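PDB 3I3V: probable secreted solute-binding lipoprotein from Streptomyces coelicolor, which probably captures a solute outside the cell for an ABC-type importer, as other extracellular solute-binding proteins do, though its own ligand is not established. Local coordinates for residues 128-133 / 141-146; 53-58 / 291-296; 193-198 / 392-397. All coordinates share one frame; numbering follows the deposited sequence.

Contact 1: residues 128-133 / 141-146; sequences VAYNRA and DAIPTT
Tyr130 and Arg132 reach from the end of strand 122-131 and the first turn of helix 132-138 to Ile143, which sits in the loop after that helix. The tyrosine ring and the isoleucine side chain meet at about a right angle. Ile143 CB stands 4.2 Å above the ring plane of Tyr130, offset toward the rim, and its chain runs on so that CD1 comes 4.0 Å from Tyr130 CE2. With CG1 placed between the backbone N and the carbonyl carbon (chi1 87°), the two branches of Ile143 part company: CD1 goes to the tyrosine, whereas CG2 packs 3.7 Å from Arg132 NH2. Pro144 adds its CG, which comes in obliquely to 3.8 Å from Tyr130 CE1. The phenol oxygen of Tyr130 is satisfied beyond the loop, by the carbonyl of Gly267.

Arg132 supplies the polar half. Its chain bends at chi2 (-71°) and then runs extended, bringing NH1 to the carbonyl oxygen of Asp141 at 2.8 Å. The N-H points almost straight at its acceptor (168°), and that oxygen lies close to the guanidinium plane, yet the donor stands above the carbonyl plane. Asp141 thus contributes its backbone, its carboxylate being well removed from NH1. The charge of Arg132 is met instead through NE, in a salt bridge to Glu264 of the neighbouring strand 263-266, which probably helps to fix the guanidinium. Pro144 also touches helix 147-159, so the loop is packed between that helix and the sheet. The loop after helix 132-138 thus folds back against the end of strand 122-131 that leads into the helix, within the alpha/beta architecture expected of a periplasmic-binding-protein-type fold.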
loop_
_atom_site.group_PDB
_atom_site.type_symbol
_atom_site.label_atom_id
_atom_site.label_comp_id
_atom_site.label_asym_id
_atom_site.label_seq_id
_atom_site.Cartn_x
_atom_site.Cartn_y
_atom_site.Cartn_z
ATOM N N VAL C 128 -35.712 -15.729 47.340
ATOM C CA VAL C 128 -36.943 -16.186 47.967
ATOM C C VAL C 128 -37.790 -16.917 46.925
ATOM O O VAL C 128 -38.109 -16.363 45.872
ATOM C CB VAL C 128 -37.770 -15.002 48.524
ATOM C CG1 VAL C 128 -38.974 -15.528 49.277
ATOM C CG2 VAL C 128 -36.912 -14.142 49.437
ATOM N N ALA C 129 -38.143 -18.164 47.223
ATOM C CA ALA C 129 -38.953 -18.983 46.332
ATOM C C ALA C 129 -40.414 -18.966 46.793
ATOM O O ALA C 129 -40.696 -19.132 47.983
ATOM C CB ALA C 129 -38.420 -20.413 46.319
ATOM N N TYR C 130 -41.325 -18.761 45.840
ATOM C CA TYR C 130 -42.767 -18.702 46.099
ATOM C C TYR C 130 -43.504 -19.794 45.319
ATOM O O TYR C 130 -43.443 -19.844 44.091
ATOM C CB TYR C 130 -43.325 -17.337 45.676
ATOM C CG TYR C 130 -42.712 -16.150 46.399
ATOM C CD1 TYR C 130 -43.319 -15.605 47.524
ATOM C CD2 TYR C 130 -41.522 -15.575 45.950
ATOM C CE1 TYR C 130 -42.764 -14.515 48.187
ATOM C CE2 TYR C 130 -40.959 -14.486 46.607
ATOM C CZ TYR C 130 -41.587 -13.961 47.724
ATOM O OH TYR C 130 -41.045 -12.879 48.374
ATOM N N ASN C 131 -44.199 -20.666 46.037
ATOM C CA ASN C 131 -44.948 -21.747 45.409
ATOM C C ASN C 131 -46.282 -21.185 44.887
ATOM O O ASN C 131 -47.168 -20.840 45.665
ATOM C CB ASN C 131 -45.165 -22.873 46.436
ATOM C CG ASN C 131 -45.948 -24.051 45.871
ATOM O OD1 ASN C 131 -45.842 -25.174 46.369
ATOM N ND2 ASN C 131 -46.751 -23.796 44.844
ATOM N N ARG C 132 -46.411 -21.080 43.567
ATOM C CA ARG C 132 -47.619 -20.539 42.940
ATOM C C ARG C 132 -48.864 -21.389 43.135
ATOM O O ARG C 132 -49.940 -20.872 43.421
ATOM C CB ARG C 132 -47.387 -20.332 41.447
ATOM C CG ARG C 132 -46.858 -18.967 41.090
ATOM C CD ARG C 132 -47.930 -17.922 41.276
ATOM N NE ARG C 132 -47.487 -16.612 40.815
ATOM C CZ ARG C 132 -48.247 -15.528 40.837
ATOM N NH1 ARG C 132 -49.487 -15.605 41.301
ATOM N NH2 ARG C 132 -47.771 -14.372 40.398
ATOM N N ALA C 133 -48.721 -22.694 42.960
ATOM C CA ALA C 133 -49.848 -23.591 43.133
ATOM C C ALA C 133 -50.507 -23.326 44.480
ATOM O O ALA C 133 -51.731 -23.287 44.582
ATOM C CB ALA C 133 -49.386 -25.033 43.054
ATOM N N ASP C 141 -53.086 -14.019 44.082
ATOM C CA ASP C 141 -52.745 -14.122 42.669
ATOM C C ASP C 141 -51.467 -13.432 42.210
ATOM O O ASP C 141 -51.160 -13.428 41.016
ATOM C CB ASP C 141 -53.930 -13.605 41.854
ATOM C CG ASP C 141 -55.096 -13.179 42.740
ATOM O OD1 ASP C 141 -54.877 -12.310 43.614
ATOM O OD2 ASP C 141 -56.219 -13.714 42.571
ATOM N N ALA C 142 -50.734 -12.840 43.150
ATOM C CA ALA C 142 -49.479 -12.165 42.828
ATOM C C ALA C 142 -48.511 -12.398 43.973
ATOM O O ALA C 142 -48.926 -12.427 45.127
ATOM C CB ALA C 142 -49.714 -10.679 42.645
ATOM N N ILE C 143 -47.228 -12.579 43.666
ATOM C CA ILE C 143 -46.262 -12.791 44.734
ATOM C C ILE C 143 -46.087 -11.453 45.455
ATOM O O ILE C 143 -45.888 -10.419 44.820
ATOM C CB ILE C 143 -44.881 -13.306 44.204
ATOM C CG1 ILE C 143 -43.969 -12.138 43.821
ATOM C CG2 ILE C 143 -45.092 -14.225 43.016
ATOM C CD1 ILE C 143 -42.551 -12.562 43.420
ATOM N N PRO C 144 -46.178 -11.455 46.794
ATOM C CA PRO C 144 -46.033 -10.231 47.595
ATOM C C PRO C 144 -44.732 -9.462 47.370
ATOM O O PRO C 144 -43.654 -10.044 47.341
ATOM C CB PRO C 144 -46.170 -10.741 49.034
ATOM C CG PRO C 144 -45.660 -12.151 48.946
ATOM C CD PRO C 144 -46.295 -12.637 47.664
ATOM N N THR C 145 -44.850 -8.147 47.221
ATOM C CA THR C 145 -43.709 -7.267 47.002
ATOM C C THR C 145 -43.474 -6.359 48.209
ATOM O O THR C 145 -42.384 -5.823 48.400
ATOM C CB THR C 145 -43.954 -6.410 45.749
ATOM O OG1 THR C 145 -43.811 -7.237 44.589
ATOM C CG2 THR C 145 -42.984 -5.246 45.669
ATOM N N THR C 146 -44.501 -6.186 49.027
ATOM C CA THR C 146 -44.389 -5.326 50.191
ATOM C C THR C 146 -44.774 -6.061 51.463
ATOM O O THR C 146 -45.492 -7.065 51.428
ATOM C CB THR C 146 -45.292 -4.095 50.043
ATOM O OG1 THR C 146 -46.634 -4.524 49.772
ATOM C CG2 THR C 146 -44.805 -3.207 48.896
#

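Contact 2: residues 53-58 / 291-296; sequences QVYETS and WISPNG
In the four-stranded sheet of this solute-binding fold, strand 289-292 is the outermost strand on one side within this chain and runs antiparallel to its neighbour 67-70; the contact lies where it passes into helix 294-298. Helix 51-60 sends a single side chain, Tyr55, to this junction. CG of Tyr55 lies anti to the backbone N (chi1 173°), which carries the ring away from its helix, and its OH comes 3.1 Å from Ser293 CB. The serine carbon meets the ring at its edge, near the ring plane, and Pro294 CD lies farther off, 4.4 Å from Tyr55 OH.

No hydrogen bond links the two segments. The phenol of Tyr55 bonds to the carbonyl of Ala84, while Trp79 meets its ring with the planes at about 45°. Ser293 OG has a partner of its own in the carbonyl of Ala65, so the two hydroxyls serve different backbone carbonyls. Ser293 is also the N-cap of helix 294-298: its OG accepts from Gly296 N at 3.0 Å, with an N-H...O angle of 151°.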
loop_
_atom_site.group_PDB
_atom_site.type_symbol
_atom_site.label_atom_id
_atom_site.label_comp_id
_atom_site.label_asym_id
_atom_site.label_seq_id
_atom_site.Cartn_x
_atom_site.Cartn_y
_atom_site.Cartn_z
ATOM N N GLN C 53 -5.971 -25.338 57.983
ATOM C CA GLN C 53 -5.026 -25.816 58.994
ATOM C C GLN C 53 -3.931 -26.640 58.337
ATOM O O GLN C 53 -2.752 -26.442 58.611
ATOM C CB GLN C 53 -5.729 -26.689 60.059
ATOM C CG GLN C 53 -6.688 -25.961 61.023
ATOM C CD GLN C 53 -8.017 -25.513 60.388
ATOM O OE1 GLN C 53 -8.844 -24.880 61.056
ATOM N NE2 GLN C 53 -8.223 -25.836 59.109
ATOM N N VAL C 54 -4.330 -27.573 57.473
ATOM C CA VAL C 54 -3.380 -28.437 56.781
ATOM C C VAL C 54 -2.465 -27.624 55.888
ATOM O O VAL C 54 -1.282 -27.932 55.768
ATOM C CB VAL C 54 -4.096 -29.477 55.910
ATOM C CG1 VAL C 54 -3.071 -30.357 55.178
ATOM C CG2 VAL C 54 -5.008 -30.321 56.778
ATOM N N TYR C 55 -3.014 -26.592 55.251
ATOM C CA TYR C 55 -2.193 -25.753 54.388
ATOM C C TYR C 55 -1.141 -24.982 55.204
ATOM O O TYR C 55 0.004 -24.861 54.784
ATOM C CB TYR C 55 -3.054 -24.762 53.608
ATOM C CG TYR C 55 -2.231 -23.764 52.824
ATOM C CD1 TYR C 55 -1.621 -24.119 51.625
ATOM C CD2 TYR C 55 -2.028 -22.475 53.309
ATOM C CE1 TYR C 55 -0.826 -23.215 50.931
ATOM C CE2 TYR C 55 -1.239 -21.564 52.623
ATOM C CZ TYR C 55 -0.640 -21.942 51.434
ATOM O OH TYR C 55 0.140 -21.035 50.762
ATOM N N GLU C 56 -1.528 -24.463 56.365
ATOM C CA GLU C 56 -0.584 -23.713 57.197
ATOM C C GLU C 56 0.549 -24.611 57.691
ATOM O O GLU C 56 1.706 -24.195 57.762
ATOM C CB GLU C 56 -1.324 -23.049 58.366
ATOM C CG GLU C 56 -2.311 -22.007 57.873
ATOM C CD GLU C 56 -3.089 -21.326 58.979
ATOM O OE1 GLU C 56 -2.874 -21.672 60.160
ATOM O OE2 GLU C 56 -3.918 -20.444 58.660
ATOM N N THR C 57 0.227 -25.857 58.008
ATOM C CA THR C 57 1.259 -26.781 58.450
ATOM C C THR C 57 2.224 -27.043 57.290
ATOM O O THR C 57 3.423 -27.214 57.501
ATOM C CB THR C 57 0.658 -28.110 58.908
ATOM O OG1 THR C 57 -0.344 -27.863 59.902
ATOM C CG2 THR C 57 1.744 -29.006 59.487
ATOM N N SER C 58 1.703 -27.075 56.065
ATOM C CA SER C 58 2.542 -27.299 54.886
ATOM C C SER C 58 3.378 -26.067 54.569
ATOM O O SER C 58 4.505 -26.179 54.111
ATOM C CB SER C 58 1.690 -27.632 53.660
ATOM O OG SER C 58 1.288 -28.989 53.664
ATOM N N TRP C 291 -6.149 -19.219 45.390
ATOM C CA TRP C 291 -5.081 -18.505 46.080
ATOM C C TRP C 291 -3.733 -18.988 45.553
ATOM O O TRP C 291 -3.595 -20.154 45.175
ATOM C CB TRP C 291 -5.141 -18.750 47.594
ATOM C CG TRP C 291 -6.453 -18.416 48.236
ATOM C CD1 TRP C 291 -7.666 -18.987 47.972
ATOM C CD2 TRP C 291 -6.675 -17.477 49.299
ATOM N NE1 TRP C 291 -8.627 -18.469 48.807
ATOM C CE2 TRP C 291 -8.047 -17.542 49.633
ATOM C CE3 TRP C 291 -5.848 -16.590 50.005
ATOM C CZ2 TRP C 291 -8.611 -16.756 50.642
ATOM C CZ3 TRP C 291 -6.407 -15.811 51.007
ATOM C CH2 TRP C 291 -7.775 -15.899 51.318
ATOM N N ILE C 292 -2.742 -18.099 45.522
ATOM C CA ILE C 292 -1.420 -18.499 45.050
ATOM C C ILE C 292 -0.406 -18.433 46.186
ATOM O O ILE C 292 -0.281 -17.418 46.858
ATOM C CB ILE C 292 -0.931 -17.612 43.890
ATOM C CG1 ILE C 292 -1.901 -17.726 42.711
ATOM C CG2 ILE C 292 0.479 -18.045 43.463
ATOM C CD1 ILE C 292 -1.417 -17.034 41.455
ATOM N N SER C 293 0.321 -19.523 46.393
ATOM C CA SER C 293 1.309 -19.571 47.461
ATOM C C SER C 293 2.673 -19.122 46.969
ATOM O O SER C 293 2.889 -18.971 45.767
ATOM C CB SER C 293 1.440 -20.987 47.990
ATOM O OG SER C 293 2.019 -21.809 46.991
ATOM N N PRO C 294 3.609 -18.872 47.899
ATOM C CA PRO C 294 4.941 -18.454 47.445
ATOM C C PRO C 294 5.552 -19.546 46.567
ATOM O O PRO C 294 6.254 -19.254 45.606
ATOM C CB PRO C 294 5.693 -18.237 48.754
ATOM C CG PRO C 294 4.606 -17.636 49.631
ATOM C CD PRO C 294 3.413 -18.551 49.325
ATOM N N ASN C 295 5.272 -20.807 46.893
ATOM C CA ASN C 295 5.773 -21.924 46.096
ATOM C C ASN C 295 5.169 -21.821 44.698
ATOM O O ASN C 295 5.837 -22.078 43.694
ATOM C CB ASN C 295 5.351 -23.257 46.710
ATOM C CG ASN C 295 6.357 -23.800 47.696
ATOM O OD1 ASN C 295 6.135 -24.854 48.287
ATOM N ND2 ASN C 295 7.467 -23.092 47.881
ATOM N N GLY C 296 3.887 -21.459 44.659
ATOM C CA GLY C 296 3.172 -21.320 43.405
ATOM C C GLY C 296 3.770 -20.211 42.569
ATOM O O GLY C 296 3.791 -20.305 41.345
#

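Contact 3: residues 193-198 / 392-397; sequences HVYSTG and SAYRSV
The carbonyl oxygen of Tyr195, near the end of helix 188-197, accepts a hydrogen bond from Tyr394 OH at 2.7 Å. The phenol comes in at a C=O...O angle of 112°, from above the carbonyl plane, whereas the same oxygen lies at the edge of the Tyr394 ring, near its plane. Tyr394 belongs to a type I turn, Ser392 to Arg395, near the C-terminal end of the modelled chain. Its CG is anti to the carbonyl carbon (chi1 -71°), which points the ring at the helix end.

Gly198 lies over one face of that ring. Its CA stands 3.4 Å from the centroid of the Tyr394 ring and almost on the normal, a CH-pi contact. A CB on Gly198 would fall 2.4 Å from Tyr394 CG, a clash, so no side chain fits here; the positive phi of the residue, the first to leave the helix, also suits glycine. The helix end itself is tied by Gly198 N, which bonds to Val194 O at 2.8 Å. Next to it, Thr197 OG1 and Thr197 N reach His193 O from opposite faces of its plane, the hydroxyl at 2.7 Å.

Tyr195 turns its own ring to helix 172-182 and to an edge-to-face meeting with Phe200, although its CD1 still comes 3.9 Å from Tyr394 OH. Tyr394 also touches Pro362 and Ala365, the latter on helix 363-377. A leucine in place of Tyr394 has no hydroxyl and no flat face, and would probably leave the carbonyl of Tyr195 without this donor and a gap beside Gly198 CA. Because the phenol gives its proton to a backbone acceptor while the ring lies flat on a glycine, bond and face contact together probably fix both the position and the tilt of the ring.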
loop_
_atom_site.group_PDB
_atom_site.type_symbol
_atom_site.label_atom_id
_atom_site.label_comp_id
_atom_site.label_asym_id
_atom_site.label_seq_id
_atom_site.Cartn_x
_atom_site.Cartn_y
_atom_site.Cartn_z
ATOM N N HIS C 193 -20.936 -2.863 59.367
ATOM C CA HIS C 193 -20.648 -2.368 60.712
ATOM C C HIS C 193 -21.507 -3.078 61.760
ATOM O O HIS C 193 -21.001 -3.495 62.804
ATOM C CB HIS C 193 -20.894 -0.851 60.791
ATOM C CG HIS C 193 -20.973 -0.325 62.195
ATOM N ND1 HIS C 193 -19.927 -0.422 63.088
ATOM C CD2 HIS C 193 -21.988 0.265 62.869
ATOM C CE1 HIS C 193 -20.296 0.084 64.252
ATOM N NE2 HIS C 193 -21.542 0.507 64.147
ATOM N N VAL C 194 -22.802 -3.211 61.477
ATOM C CA VAL C 194 -23.715 -3.868 62.409
ATOM C C VAL C 194 -23.251 -5.274 62.783
ATOM O O VAL C 194 -23.091 -5.577 63.962
ATOM C CB VAL C 194 -25.157 -3.951 61.835
ATOM C CG1 VAL C 194 -26.070 -4.677 62.805
ATOM C CG2 VAL C 194 -25.690 -2.564 61.581
ATOM N N TYR C 195 -23.017 -6.128 61.790
ATOM C CA TYR C 195 -22.603 -7.501 62.068
ATOM C C TYR C 195 -21.155 -7.707 62.464
ATOM O O TYR C 195 -20.792 -8.793 62.899
ATOM C CB TYR C 195 -22.971 -8.402 60.886
ATOM C CG TYR C 195 -24.449 -8.644 60.857
ATOM C CD1 TYR C 195 -25.023 -9.621 61.670
ATOM C CD2 TYR C 195 -25.298 -7.796 60.140
ATOM C CE1 TYR C 195 -26.400 -9.740 61.782
ATOM C CE2 TYR C 195 -26.676 -7.905 60.251
ATOM C CZ TYR C 195 -27.216 -8.877 61.079
ATOM O OH TYR C 195 -28.570 -8.961 61.236
ATOM N N SER C 196 -20.332 -6.671 62.321
ATOM C CA SER C 196 -18.924 -6.768 62.716
ATOM C C SER C 196 -18.736 -6.400 64.188
ATOM O O SER C 196 -17.970 -7.048 64.908
ATOM C CB SER C 196 -18.049 -5.838 61.866
ATOM O OG SER C 196 -17.742 -6.422 60.613
ATOM N N THR C 197 -19.455 -5.367 64.623
ATOM C CA THR C 197 -19.364 -4.850 65.992
ATOM C C THR C 197 -20.491 -5.293 66.928
ATOM O O THR C 197 -20.378 -5.166 68.150
ATOM C CB THR C 197 -19.353 -3.315 65.970
ATOM O OG1 THR C 197 -20.602 -2.841 65.444
ATOM C CG2 THR C 197 -18.222 -2.806 65.081
ATOM N N GLY C 198 -21.580 -5.796 66.348
ATOM C CA GLY C 198 -22.714 -6.233 67.142
ATOM C C GLY C 198 -23.491 -5.043 67.675
ATOM O O GLY C 198 -24.051 -5.097 68.767
ATOM N N SER C 392 -26.062 -9.442 72.772
ATOM C CA SER C 392 -25.429 -10.296 73.773
ATOM C C SER C 392 -24.653 -11.432 73.130
ATOM O O SER C 392 -23.819 -12.074 73.776
ATOM C CB SER C 392 -26.476 -10.891 74.708
ATOM O OG SER C 392 -26.477 -10.219 75.959
ATOM N N ALA C 393 -24.935 -11.685 71.859
ATOM C CA ALA C 393 -24.257 -12.746 71.142
ATOM C C ALA C 393 -22.797 -12.357 70.966
ATOM O O ALA C 393 -21.944 -13.206 70.731
ATOM C CB ALA C 393 -24.923 -12.971 69.782
ATOM N N TYR C 394 -22.520 -11.064 71.102
ATOM C CA TYR C 394 -21.167 -10.543 70.952
ATOM C C TYR C 394 -20.459 -10.329 72.285
ATOM O O TYR C 394 -19.455 -9.629 72.341
ATOM C CB TYR C 394 -21.207 -9.223 70.182
ATOM C CG TYR C 394 -21.547 -9.380 68.721
ATOM C CD1 TYR C 394 -20.559 -9.288 67.744
ATOM C CD2 TYR C 394 -22.864 -9.612 68.311
ATOM C CE1 TYR C 394 -20.870 -9.416 66.391
ATOM C CE2 TYR C 394 -23.191 -9.746 66.962
ATOM C CZ TYR C 394 -22.192 -9.645 66.009
ATOM O OH TYR C 394 -22.505 -9.772 64.673
ATOM N N ARG C 395 -20.976 -10.940 73.348
ATOM C CA ARG C 395 -20.386 -10.797 74.678
ATOM C C ARG C 395 -18.874 -11.074 74.706
ATOM O O ARG C 395 -18.217 -10.837 75.722
ATOM C CB ARG C 395 -21.106 -11.713 75.668
ATOM N N SER C 396 -18.335 -11.587 73.599
ATOM C CA SER C 396 -16.903 -11.875 73.479
ATOM C C SER C 396 -16.278 -10.878 72.496
ATOM O O SER C 396 -16.522 -10.936 71.285
ATOM C CB SER C 396 -16.684 -13.312 72.992
ATOM N N VAL C 397 -15.478 -9.958 73.025
ATOM C CA VAL C 397 -14.831 -8.944 72.203
ATOM C C VAL C 397 -13.847 -8.124 73.039
ATOM O O VAL C 397 -14.003 -6.885 73.115
ATOM C CB VAL C 397 -15.890 -8.031 71.586
#

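In the fold
Contacts 1 and 2 lie on opposite sides of the chain's centre, with their own centres 46 Å apart, and contact 1 is nested in sequence inside the long loop that contact 2 closes. Contact 2 belongs to the four-stranded sheet, contact 1 to the larger mixed sheet. Contact 3 crosses contact 2 in sequence, its segments alternating with those of 53-58 / 291-296, and stands about 17 Å from it between nearest atoms. Contact 1 closes before contact 3 opens, the two being about 15 Å apart at their nearest atoms. None touches another. No ligand site is established here, so none of the three can be assigned to solute binding.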